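Oxidoreductase protein (Agrobacterium radiobacter, PDB 5UI9) probably catalyses NAD-dependent oxidation or reduction of a small hydroxy-acid or polyol substrate, as a member of the GFO/IDH/MocA oxidoreductase family. Local coordinates at residues M122-P132 and N290-H301; G180-R188 and D318-V326. One frame throughout, in Å; residues are numbered along the deposited sequence.

From the N terminus the chain first builds the Rossmann sheet, whose edge strand 121-124 opens contact 1; it then passes into helix 175-191 of the C-terminal domain, where contact 2 begins. After most strands of the large mixed sheet, helix 289-308 returns to 122-132 and closes contact 1, and the next helix, 316-335, closes contact 2 on 180-188. The two loops therefore cross. Contact 1 ties the exit from the Rossmann domain to helix 289-308 beside the nicotinamide; contact 2 packs helix 175-191, of the domain built on the mixed sheet, against helix 316-335 near the C terminus. Their centres lie about 15 Å apart, bridged by the R128-D185 salt bridge and a probable E125-H182 hydrogen bond.

Contact 1: M122-P132 and N290-H301; sequences MVHENFRWQTP and NIQESVLAIQQH. With NAD (nicotinamide-adenine-dinucleotide), chain C.
I298 wedges between the rings of H124 and W129 and makes the dense part of this contact. Its CG2 lies over one face of the imidazole, 3.7 Å from the H124 ring centroid, while CG1 meets W129 CD1 at 3.6 Å. With CG1 anti to the backbone N (chi1 -156°), the two branches of the isoleucine part, one to each ring, and CD1 reaches on to the backbone N of E125. Farther along the helix, the CZ2/CH2 end of the W129 indole sits over one face of the H301 imidazole, planes 44° apart, and M122 SD approaches the edge of the H301 ring. W129 also packs CE3 on A297 CB.

This interface joins the last strand of the NAD-binding Rossmann sheet, and the loop leaving it, to helix 289-308. An inverse gamma turn centred on H124 leads into that loop, where N126 pairs with the nicotinamide carboxamide, strongly on one side: NAD N7N donates to N126 OD1 at 3.1 Å in a nearly straight bond (165°), whereas the bond from N126 ND2 to NAD O7N is bent and weak. The same ND2 donates to H124 NE2 at 3.0 Å, in the imidazole plane, which fixes the rotation of the N126 side-chain amide. I291 flanks the carboxamide with CG2 and touches F127 CE1 with CD1; both residues also line the hydroxy-acid pocket.

Buried waters supplement side chains already in contact. One links H124 ND1 to Q299 OE1, the Q299 NE2 being held by the backbone O of Q20; another donates to both N126 OD1 and S294 OG. At the looser, partly exposed end, T131 OG1 donates to E293 OE1 at 3.1 Å from above the carboxylate plane, while Q279 holds the other carboxylate oxygen and a third water accepts from T131 N.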
loop_
_atom_site.group_PDB
_atom_site.type_symbol
_atom_site.label_atom_id
_atom_site.label_comp_id
_atom_site.label_asym_id
_atom_site.label_seq_id
_atom_site.Cartn_x
_atom_site.Cartn_y
_atom_site.Cartn_z
ATOM N N MET A 122 1.078 24.647 20.312
ATOM C CA MET A 122 0.896 23.231 20.009
ATOM C C MET A 122 -0.257 23.071 19.035
ATOM O O MET A 122 -1.306 23.687 19.209
ATOM C CB MET A 122 0.589 22.428 21.279
ATOM C CG MET A 122 0.534 20.921 21.038
ATOM S SD MET A 122 0.064 19.936 22.469
ATOM C CE MET A 122 -1.704 20.184 22.511
ATOM N N VAL A 123 -0.068 22.219 18.034
ATOM C CA VAL A 123 -1.171 21.812 17.176
ATOM C C VAL A 123 -1.873 20.640 17.845
ATOM O O VAL A 123 -1.224 19.686 18.292
ATOM C CB VAL A 123 -0.695 21.446 15.755
ATOM C CG1 VAL A 123 -1.875 21.020 14.872
ATOM C CG2 VAL A 123 0.035 22.639 15.152
ATOM N N HIS A 124 -3.198 20.715 17.946
ATOM C CA HIS A 124 -3.963 19.594 18.467
ATOM C C HIS A 124 -4.001 18.540 17.351
ATOM O O HIS A 124 -4.925 18.496 16.543
ATOM C CB HIS A 124 -5.364 20.021 18.927
ATOM C CG HIS A 124 -6.106 18.960 19.683
ATOM N ND1 HIS A 124 -6.582 19.158 20.960
ATOM C CD2 HIS A 124 -6.463 17.696 19.338
ATOM C CE1 HIS A 124 -7.201 18.066 21.369
ATOM N NE2 HIS A 124 -7.135 17.159 20.406
ATOM N N GLU A 125 -2.948 17.729 17.308
ATOM C CA GLU A 125 -2.814 16.638 16.361
ATOM C C GLU A 125 -2.802 15.337 17.173
ATOM O O GLU A 125 -1.746 14.904 17.654
ATOM C CB GLU A 125 -1.529 16.842 15.547
ATOM C CG GLU A 125 -1.209 15.750 14.540
ATOM C CD GLU A 125 -2.424 15.300 13.744
ATOM O OE1 GLU A 125 -2.949 16.101 12.940
ATOM O OE2 GLU A 125 -2.856 14.149 13.953
ATOM N N ASN A 126 -3.985 14.731 17.325
ATOM C CA ASN A 126 -4.215 13.713 18.372
ATOM C C ASN A 126 -4.099 12.244 17.930
ATOM O O ASN A 126 -4.120 11.349 18.776
ATOM C CB ASN A 126 -5.537 13.982 19.150
ATOM C CG ASN A 126 -6.787 14.003 18.268
ATOM O OD1 ASN A 126 -6.867 13.331 17.243
ATOM N ND2 ASN A 126 -7.786 14.777 18.686
ATOM N N PHE A 127 -3.934 11.992 16.632
ATOM C CA PHE A 127 -3.880 10.605 16.120
ATOM C C PHE A 127 -2.649 9.858 16.618
ATOM O O PHE A 127 -2.771 8.726 17.074
ATOM C CB PHE A 127 -3.981 10.555 14.591
ATOM C CG PHE A 127 -5.387 10.409 14.086
ATOM C CD1 PHE A 127 -6.373 11.299 14.477
ATOM C CD2 PHE A 127 -5.727 9.378 13.207
ATOM C CE1 PHE A 127 -7.675 11.162 14.020
ATOM C CE2 PHE A 127 -7.025 9.244 12.735
ATOM C CZ PHE A 127 -8.002 10.129 13.145
ATOM N N ARG A 128 -1.483 10.506 16.600
ATOM C CA ARG A 128 -0.267 9.906 17.177
ATOM C C ARG A 128 -0.373 9.621 18.688
ATOM O O ARG A 128 0.389 8.811 19.219
ATOM C CB ARG A 128 0.971 10.766 16.895
ATOM C CG ARG A 128 1.023 12.096 17.655
ATOM C CD ARG A 128 2.435 12.638 17.730
ATOM N NE ARG A 128 2.898 13.137 16.440
ATOM C CZ ARG A 128 4.076 13.719 16.225
ATOM N NH1 ARG A 128 4.945 13.893 17.218
ATOM N NH2 ARG A 128 4.384 14.153 15.012
ATOM N N TRP A 129 -1.300 10.298 19.367
ATOM C CA TRP A 129 -1.578 10.070 20.794
ATOM C C TRP A 129 -2.589 8.952 21.095
ATOM O O TRP A 129 -2.870 8.686 22.261
ATOM C CB TRP A 129 -2.007 11.390 21.466
ATOM C CG TRP A 129 -0.871 12.327 21.640
ATOM C CD1 TRP A 129 -0.546 13.393 20.848
ATOM C CD2 TRP A 129 0.129 12.261 22.663
ATOM N NE1 TRP A 129 0.590 14.001 21.327
ATOM C CE2 TRP A 129 1.027 13.325 22.437
ATOM C CE3 TRP A 129 0.354 11.397 23.746
ATOM C CZ2 TRP A 129 2.133 13.561 23.263
ATOM C CZ3 TRP A 129 1.455 11.630 24.573
ATOM C CH2 TRP A 129 2.331 12.705 24.324
ATOM N N GLN A 130 -3.113 8.288 20.060
ATOM C CA GLN A 130 -3.957 7.106 20.236
ATOM C C GLN A 130 -3.115 5.956 20.797
ATOM O O GLN A 130 -1.967 5.761 20.388
ATOM C CB GLN A 130 -4.577 6.661 18.900
ATOM C CG GLN A 130 -5.598 7.621 18.297
ATOM C CD GLN A 130 -5.976 7.284 16.852
ATOM O OE1 GLN A 130 -6.669 8.065 16.179
ATOM N NE2 GLN A 130 -5.520 6.127 16.368
ATOM N N THR A 131 -3.688 5.199 21.728
ATOM C CA THR A 131 -2.998 4.055 22.344
ATOM C C THR A 131 -2.345 3.077 21.338
ATOM O O THR A 131 -1.174 2.745 21.495
ATOM C CB THR A 131 -3.943 3.315 23.314
ATOM O OG1 THR A 131 -4.393 4.236 24.316
ATOM C CG2 THR A 131 -3.250 2.122 23.993
ATOM N N PRO A 132 -3.079 2.627 20.302
ATOM C CA PRO A 132 -2.436 1.704 19.351
ATOM C C PRO A 132 -1.241 2.293 18.593
ATOM O O PRO A 132 -0.286 1.565 18.304
ATOM C CB PRO A 132 -3.570 1.341 18.374
ATOM C CG PRO A 132 -4.602 2.397 18.568
ATOM C CD PRO A 132 -4.514 2.774 20.015
ATOM N N ASN A 290 -11.705 5.987 20.592
ATOM C CA ASN A 290 -10.254 6.002 20.396
ATOM C C ASN A 290 -9.725 7.439 20.278
ATOM O O ASN A 290 -8.738 7.782 20.922
ATOM C CB ASN A 290 -9.869 5.187 19.151
ATOM C CG ASN A 290 -8.364 5.036 18.969
ATOM O OD1 ASN A 290 -7.572 5.244 19.893
ATOM N ND2 ASN A 290 -7.963 4.660 17.762
ATOM N N ILE A 291 -10.393 8.257 19.458
ATOM C CA ILE A 291 -10.034 9.670 19.279
ATOM C C ILE A 291 -10.245 10.426 20.587
ATOM O O ILE A 291 -9.398 11.230 21.004
ATOM C CB ILE A 291 -10.841 10.322 18.120
ATOM C CG1 ILE A 291 -10.424 9.709 16.770
ATOM C CG2 ILE A 291 -10.658 11.842 18.094
ATOM C CD1 ILE A 291 -11.285 10.136 15.596
ATOM N N GLN A 292 -11.372 10.154 21.236
ATOM C CA GLN A 292 -11.718 10.816 22.486
ATOM C C GLN A 292 -10.695 10.596 23.603
ATOM O O GLN A 292 -10.354 11.543 24.315
ATOM C CB GLN A 292 -13.128 10.408 22.915
ATOM C CG GLN A 292 -14.195 11.056 22.040
ATOM C CD GLN A 292 -15.575 10.459 22.235
ATOM O OE1 GLN A 292 -15.732 9.238 22.326
ATOM N NE2 GLN A 292 -16.587 11.313 22.272
ATOM N N GLU A 293 -10.188 9.368 23.739
ATOM C CA GLU A 293 -9.087 9.094 24.668
ATOM C C GLU A 293 -7.856 9.930 24.326
ATOM O O GLU A 293 -7.211 10.475 25.227
ATOM C CB GLU A 293 -8.687 7.615 24.676
ATOM C CG GLU A 293 -7.634 7.288 25.742
ATOM C CD GLU A 293 -7.178 5.839 25.745
ATOM O OE1 GLU A 293 -7.341 5.136 24.731
ATOM O OE2 GLU A 293 -6.652 5.386 26.779
ATOM N N SER A 294 -7.523 10.014 23.037
ATOM C CA SER A 294 -6.328 10.741 22.609
ATOM C C SER A 294 -6.417 12.255 22.856
ATOM O O SER A 294 -5.395 12.916 22.997
ATOM C CB SER A 294 -6.014 10.452 21.138
ATOM O OG SER A 294 -6.893 11.124 20.260
ATOM N N VAL A 295 -7.640 12.783 22.905
ATOM C CA VAL A 295 -7.889 14.187 23.241
ATOM C C VAL A 295 -7.440 14.449 24.679
ATOM O O VAL A 295 -6.775 15.438 24.939
ATOM C CB VAL A 295 -9.388 14.576 23.070
ATOM C CG1 VAL A 295 -9.654 15.989 23.570
ATOM C CG2 VAL A 295 -9.841 14.434 21.619
ATOM N N LEU A 296 -7.802 13.563 25.601
ATOM C CA LEU A 296 -7.322 13.660 26.984
ATOM C C LEU A 296 -5.790 13.564 27.065
ATOM O O LEU A 296 -5.156 14.379 27.745
ATOM C CB LEU A 296 -7.980 12.603 27.882
ATOM C CG LEU A 296 -7.528 12.559 29.350
ATOM C CD1 LEU A 296 -7.708 13.913 30.022
ATOM C CD2 LEU A 296 -8.259 11.472 30.120
ATOM N N ALA A 297 -5.215 12.587 26.360
ATOM C CA ALA A 297 -3.761 12.372 26.331
ATOM C C ALA A 297 -3.002 13.618 25.881
ATOM O O ALA A 297 -2.067 14.057 26.557
ATOM C CB ALA A 297 -3.407 11.181 25.436
ATOM N N ILE A 298 -3.420 14.205 24.759
ATOM C CA ILE A 298 -2.729 15.383 24.229
ATOM C C ILE A 298 -2.952 16.621 25.109
ATOM O O ILE A 298 -2.047 17.437 25.245
ATOM C CB ILE A 298 -3.061 15.663 22.735
ATOM C CG1 ILE A 298 -1.930 16.468 22.083
ATOM C CG2 ILE A 298 -4.394 16.367 22.572
ATOM C CD1 ILE A 298 -2.160 16.811 20.629
ATOM N N GLN A 299 -4.139 16.759 25.698
ATOM C CA GLN A 299 -4.421 17.900 26.579
ATOM C C GLN A 299 -3.723 17.786 27.948
ATOM O O GLN A 299 -3.292 18.799 28.504
ATOM C CB GLN A 299 -5.934 18.137 26.695
ATOM C CG GLN A 299 -6.511 18.674 25.381
ATOM C CD GLN A 299 -8.005 18.959 25.394
ATOM O OE1 GLN A 299 -8.554 19.340 24.365
ATOM N NE2 GLN A 299 -8.664 18.797 26.548
ATOM N N GLN A 300 -3.572 16.568 28.467
ATOM C CA GLN A 300 -2.706 16.338 29.634
ATOM C C GLN A 300 -1.243 16.598 29.290
ATOM O O GLN A 300 -0.504 17.169 30.104
ATOM C CB GLN A 300 -2.849 14.911 30.192
ATOM C CG GLN A 300 -2.204 14.713 31.566
ATOM C CD GLN A 300 -2.886 15.529 32.641
ATOM O OE1 GLN A 300 -4.033 15.267 32.981
ATOM N NE2 GLN A 300 -2.193 16.537 33.172
ATOM N N HIS A 301 -0.826 16.158 28.103
ATOM C CA HIS A 301 0.532 16.395 27.613
ATOM C C HIS A 301 0.821 17.897 27.551
ATOM O O HIS A 301 1.827 18.354 28.100
ATOM C CB HIS A 301 0.734 15.720 26.252
ATOM C CG HIS A 301 2.033 16.052 25.584
ATOM N ND1 HIS A 301 3.224 15.447 25.923
ATOM C CD2 HIS A 301 2.319 16.901 24.568
ATOM C CE1 HIS A 301 4.190 15.920 25.157
ATOM N NE2 HIS A 301 3.668 16.803 24.325
HETATM P PA NAD C . -17.724 23.215 13.779
HETATM O O1A NAD C . -18.122 24.086 12.607
HETATM O O2A NAD C . -18.690 22.203 14.330
HETATM O O5B NAD C . -17.270 24.169 14.981
HETATM C C5B NAD C . -16.579 25.395 14.778
HETATM C C4B NAD C . -17.159 26.403 15.757
HETATM O O4B NAD C . -16.308 27.543 15.802
HETATM C C3B NAD C . -18.539 26.894 15.344
HETATM O O3B NAD C . -19.438 26.776 16.456
HETATM C C2B NAD C . -18.337 28.341 14.919
HETATM O O2B NAD C . -19.454 29.159 15.270
HETATM C C1B NAD C . -17.087 28.733 15.688
HETATM N N9A NAD C . -16.209 29.769 15.094
HETATM C C8A NAD C . -15.711 29.815 13.843
HETATM N N7A NAD C . -14.912 30.904 13.696
HETATM C C5A NAD C . -14.881 31.559 14.872
HETATM C C6A NAD C . -14.238 32.783 15.423
HETATM N N6A NAD C . -13.436 33.560 14.664
HETATM N N1A NAD C . -14.477 33.095 16.719
HETATM C C2A NAD C . -15.276 32.347 17.509
HETATM N N3A NAD C . -15.887 31.230 17.072
HETATM C C4A NAD C . -15.731 30.794 15.793
HETATM O O3 NAD C . -16.340 22.487 13.409
HETATM P PN NAD C . -15.845 21.103 14.079
HETATM O O1N NAD C . -16.448 19.931 13.347
HETATM O O2N NAD C . -15.996 21.190 15.576
HETATM O O5D NAD C . -14.303 21.172 13.665
HETATM C C5D NAD C . -13.484 22.225 14.155
HETATM C C4D NAD C . -12.036 21.857 13.897
HETATM O O4D NAD C . -11.744 20.642 14.595
HETATM C C3D NAD C . -11.757 21.620 12.420
HETATM O O3D NAD C . -10.572 22.321 12.028
HETATM C C2D NAD C . -11.585 20.115 12.298
HETATM O O2D NAD C . -10.611 19.738 11.325
HETATM C C1D NAD C . -11.135 19.712 13.701
HETATM N N1N NAD C . -11.450 18.329 14.105
HETATM C C2N NAD C . -10.464 17.630 14.695
HETATM C C3N NAD C . -10.638 16.322 15.122
HETATM C C7N NAD C . -9.477 15.618 15.770
HETATM O O7N NAD C . -8.697 16.267 16.462
HETATM N N7N NAD C . -9.304 14.306 15.593
HETATM C C4N NAD C . -11.882 15.720 14.929
HETATM C C5N NAD C . -12.904 16.453 14.321
HETATM C C6N NAD C . -12.667 17.768 13.921
HETATM O O HOH W 1 -6.693 20.995 22.929
HETATM O O HOH W 2 -6.959 10.653 17.585
HETATM O O HOH W 3 -6.478 5.980 22.360
#

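Contact 2: G180-R188 and D318-V326. With 8A1 ((2S)-2,3-dihydroxy-2-methylpropanoic acid), chain D.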
loop_
_atom_site.group_PDB
_atom_site.type_symbol
_atom_site.label_atom_id
_atom_site.label_comp_id
_atom_site.label_asym_id
_atom_site.label_seq_id
_atom_site.Cartn_x
_atom_site.Cartn_y
_atom_site.Cartn_z
ATOM N N GLY A 180 -5.843 12.746 5.938
ATOM C CA GLY A 180 -4.465 12.453 5.527
ATOM C C GLY A 180 -3.431 13.184 6.361
ATOM O O GLY A 180 -2.348 12.659 6.622
ATOM N N ILE A 181 -3.771 14.401 6.776
ATOM C CA ILE A 181 -2.955 15.175 7.698
ATOM C C ILE A 181 -2.583 14.362 8.955
ATOM O O ILE A 181 -1.441 14.416 9.401
ATOM C CB ILE A 181 -3.658 16.515 8.039
ATOM C CG1 ILE A 181 -2.681 17.524 8.642
ATOM C CG2 ILE A 181 -4.866 16.314 8.948
ATOM C CD1 ILE A 181 -3.176 18.951 8.504
ATOM N N HIS A 182 -3.531 13.585 9.484
ATOM C CA HIS A 182 -3.267 12.676 10.595
ATOM C C HIS A 182 -2.369 11.519 10.181
ATOM O O HIS A 182 -1.402 11.200 10.872
ATOM C CB HIS A 182 -4.554 12.047 11.149
ATOM C CG HIS A 182 -5.523 13.017 11.747
ATOM N ND1 HIS A 182 -5.205 13.833 12.816
ATOM C CD2 HIS A 182 -6.826 13.252 11.468
ATOM C CE1 HIS A 182 -6.267 14.546 13.147
ATOM N NE2 HIS A 182 -7.261 14.220 12.340
ATOM N N THR A 183 -2.726 10.859 9.077
ATOM C CA THR A 183 -2.021 9.649 8.646
ATOM C C THR A 183 -0.564 9.951 8.273
ATOM O O THR A 183 0.337 9.159 8.557
ATOM C CB THR A 183 -2.724 8.985 7.443
ATOM O OG1 THR A 183 -4.143 9.142 7.555
ATOM C CG2 THR A 183 -2.392 7.510 7.381
ATOM N N LEU A 184 -0.360 11.090 7.618
ATOM C CA LEU A 184 0.979 11.601 7.306
ATOM C C LEU A 184 1.780 11.949 8.563
ATOM O O LEU A 184 2.996 11.735 8.608
ATOM C CB LEU A 184 0.881 12.836 6.400
ATOM C CG LEU A 184 0.385 12.563 4.976
ATOM C CD1 LEU A 184 -0.047 13.858 4.302
ATOM C CD2 LEU A 184 1.454 11.848 4.157
ATOM N N ASP A 185 1.099 12.485 9.574
ATOM C CA ASP A 185 1.742 12.766 10.859
ATOM C C ASP A 185 2.191 11.467 11.521
ATOM O O ASP A 185 3.283 11.414 12.092
ATOM C CB ASP A 185 0.808 13.515 11.813
ATOM C CG ASP A 185 1.535 14.021 13.045
ATOM O OD1 ASP A 185 2.280 15.015 12.918
ATOM O OD2 ASP A 185 1.397 13.403 14.128
ATOM N N ILE A 186 1.348 10.431 11.440
ATOM C CA ILE A 186 1.707 9.120 11.989
ATOM C C ILE A 186 2.929 8.566 11.248
ATOM O O ILE A 186 3.847 8.063 11.878
ATOM C CB ILE A 186 0.530 8.115 11.969
ATOM C CG1 ILE A 186 -0.578 8.570 12.929
ATOM C CG2 ILE A 186 1.006 6.717 12.371
ATOM C CD1 ILE A 186 -1.907 7.866 12.752
ATOM N N ALA A 187 2.944 8.673 9.924
ATOM C CA ALA A 187 4.085 8.197 9.131
ATOM C C ALA A 187 5.394 8.848 9.599
ATOM O O ALA A 187 6.399 8.164 9.770
ATOM C CB ALA A 187 3.853 8.457 7.649
ATOM N N ARG A 188 5.359 10.160 9.837
ATOM C CA ARG A 188 6.514 10.901 10.397
ATOM C C ARG A 188 6.886 10.448 11.799
ATOM O O ARG A 188 8.055 10.227 12.101
ATOM C CB ARG A 188 6.216 12.396 10.482
ATOM C CG ARG A 188 6.291 13.143 9.172
ATOM C CD ARG A 188 6.226 14.644 9.412
ATOM N NE ARG A 188 7.278 15.098 10.330
ATOM C CZ ARG A 188 7.105 15.646 11.538
ATOM N NH1 ARG A 188 5.896 15.900 12.048
ATOM N NH2 ARG A 188 8.178 15.970 12.245
ATOM N N ASP A 318 7.174 21.563 14.920
ATOM C CA ASP A 318 7.137 20.175 14.459
ATOM C C ASP A 318 6.074 19.974 13.378
ATOM O O ASP A 318 6.327 19.318 12.363
ATOM C CB ASP A 318 6.867 19.199 15.612
ATOM C CG ASP A 318 6.795 17.740 15.139
ATOM O OD1 ASP A 318 7.862 17.105 14.995
ATOM O OD2 ASP A 318 5.673 17.235 14.896
ATOM N N ASN A 319 4.894 20.550 13.604
ATOM C CA ASN A 319 3.754 20.335 12.729
ATOM C C ASN A 319 3.958 20.876 11.309
ATOM O O ASN A 319 3.333 20.379 10.384
ATOM C CB ASN A 319 2.477 20.918 13.342
ATOM C CG ASN A 319 1.217 20.374 12.685
ATOM O OD1 ASN A 319 0.545 21.081 11.935
ATOM N ND2 ASN A 319 0.906 19.109 12.950
ATOM N N LEU A 320 4.828 21.874 11.136
ATOM C CA LEU A 320 5.221 22.344 9.792
ATOM C C LEU A 320 5.713 21.196 8.905
ATOM O O LEU A 320 5.458 21.185 7.706
ATOM C CB LEU A 320 6.328 23.400 9.875
ATOM C CG LEU A 320 6.042 24.746 10.539
ATOM C CD1 LEU A 320 7.309 25.592 10.567
ATOM C CD2 LEU A 320 4.909 25.478 9.828
ATOM N N LYS A 321 6.419 20.237 9.502
ATOM C CA LYS A 321 6.971 19.103 8.750
ATOM C C LYS A 321 5.902 18.076 8.365
ATOM O O LYS A 321 6.089 17.319 7.415
ATOM C CB LYS A 321 8.142 18.468 9.504
ATOM C CG LYS A 321 9.366 19.389 9.540
ATOM C CD LYS A 321 10.510 18.844 10.383
ATOM C CE LYS A 321 10.299 19.130 11.860
ATOM N NZ LYS A 321 11.365 18.522 12.701
ATOM N N THR A 322 4.792 18.058 9.102
ATOM C CA THR A 322 3.598 17.321 8.702
ATOM C C THR A 322 2.814 18.116 7.660
ATOM O O THR A 322 2.442 17.574 6.611
ATOM C CB THR A 322 2.701 17.010 9.920
ATOM O OG1 THR A 322 3.351 16.035 10.742
ATOM C CG2 THR A 322 1.338 16.477 9.496
ATOM N N PHE A 323 2.560 19.391 7.949
ATOM C CA PHE A 323 1.742 20.221 7.062
ATOM C C PHE A 323 2.327 20.354 5.661
ATOM O O PHE A 323 1.583 20.339 4.687
ATOM C CB PHE A 323 1.469 21.618 7.643
ATOM C CG PHE A 323 0.334 22.316 6.954
ATOM C CD1 PHE A 323 0.548 23.026 5.774
ATOM C CD2 PHE A 323 -0.960 22.206 7.440
ATOM C CE1 PHE A 323 -0.503 23.629 5.105
ATOM C CE2 PHE A 323 -2.017 22.820 6.782
ATOM C CZ PHE A 323 -1.786 23.534 5.614
ATOM N N ALA A 324 3.649 20.490 5.574
ATOM C CA ALA A 324 4.369 20.466 4.293
ATOM C C ALA A 324 3.998 19.266 3.421
ATOM O O ALA A 324 3.870 19.406 2.203
ATOM C CB ALA A 324 5.869 20.481 4.530
ATOM N N LEU A 325 3.827 18.104 4.056
ATOM C CA LEU A 325 3.473 16.871 3.351
ATOM C C LEU A 325 2.071 16.952 2.767
ATOM O O LEU A 325 1.834 16.427 1.680
ATOM C CB LEU A 325 3.590 15.635 4.256
ATOM C CG LEU A 325 4.897 15.399 5.020
ATOM C CD1 LEU A 325 4.813 14.130 5.855
ATOM C CD2 LEU A 325 6.113 15.345 4.106
ATOM N N VAL A 326 1.155 17.609 3.479
ATOM C CA VAL A 326 -0.206 17.838 2.977
ATOM C C VAL A 326 -0.182 18.718 1.722
ATOM O O VAL A 326 -0.772 18.364 0.700
ATOM C CB VAL A 326 -1.130 18.461 4.054
ATOM C CG1 VAL A 326 -2.454 18.941 3.459
ATOM C CG2 VAL A 326 -1.391 17.455 5.166
HETATM O OXT 8A1 D . -10.642 13.133 13.377
HETATM C C 8A1 D . -10.652 13.980 12.451
HETATM O O 8A1 D . -9.816 14.907 12.382
HETATM C CA 8A1 D . -11.698 13.876 11.371
HETATM C CB 8A1 D . -11.060 13.090 10.225
HETATM O O1 8A1 D . -12.017 12.757 9.214
HETATM O O2 8A1 D . -12.073 15.191 10.926
HETATM C C3 8A1 D . -12.952 13.190 11.914
HETATM O O HOH W 4 2.896 17.308 14.265
#
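R188 lays one face of its guanidinium over K321 CB, which stands 3.4 Å above the plane. The chain bends at chi3 (56°), turning the group end-on to D318: NH2 donates to D318 OD1 at 3.0 Å and NH1 to D318 OD2 at 3.2 Å, both almost straight. Although each acceptor lies in the guanidinium plane, the carboxylate is turned 47° from it and is met from above. NH1 also donates to T322 OG1 at 2.9 Å, and the T322 hydroxyl in turn donates to D185 OD1 at 2.6 Å, on the anti side of the carboxylate. D193 gives R188 NH2 a second acidic partner.

Helix 175-191 belongs to the GFO/IDH/MocA C-terminal domain, where T183, L184 and A187 pack on strand 225-231 of the mixed sheet. Helix 316-335 crosses it, the short segments running at 122° with axes 9.0 Å apart, and R188 is the knob among D318, K321, T322 and L325. A water donates to D185 OD1 and D318 OD2, bridging two acids whose repulsion is probably eased by R188 on D318 and R128 on D185.

Toward the other end the surface is apolar: V326 CG2 touches I181 CG1 at 3.7 Å and L184 CD1, which also meets L325 CB. Facing away from helix 316-335, H182 stacks on F127 and donates through NE2 to the bound hydroxy acid's carboxylate O at 2.6 Å.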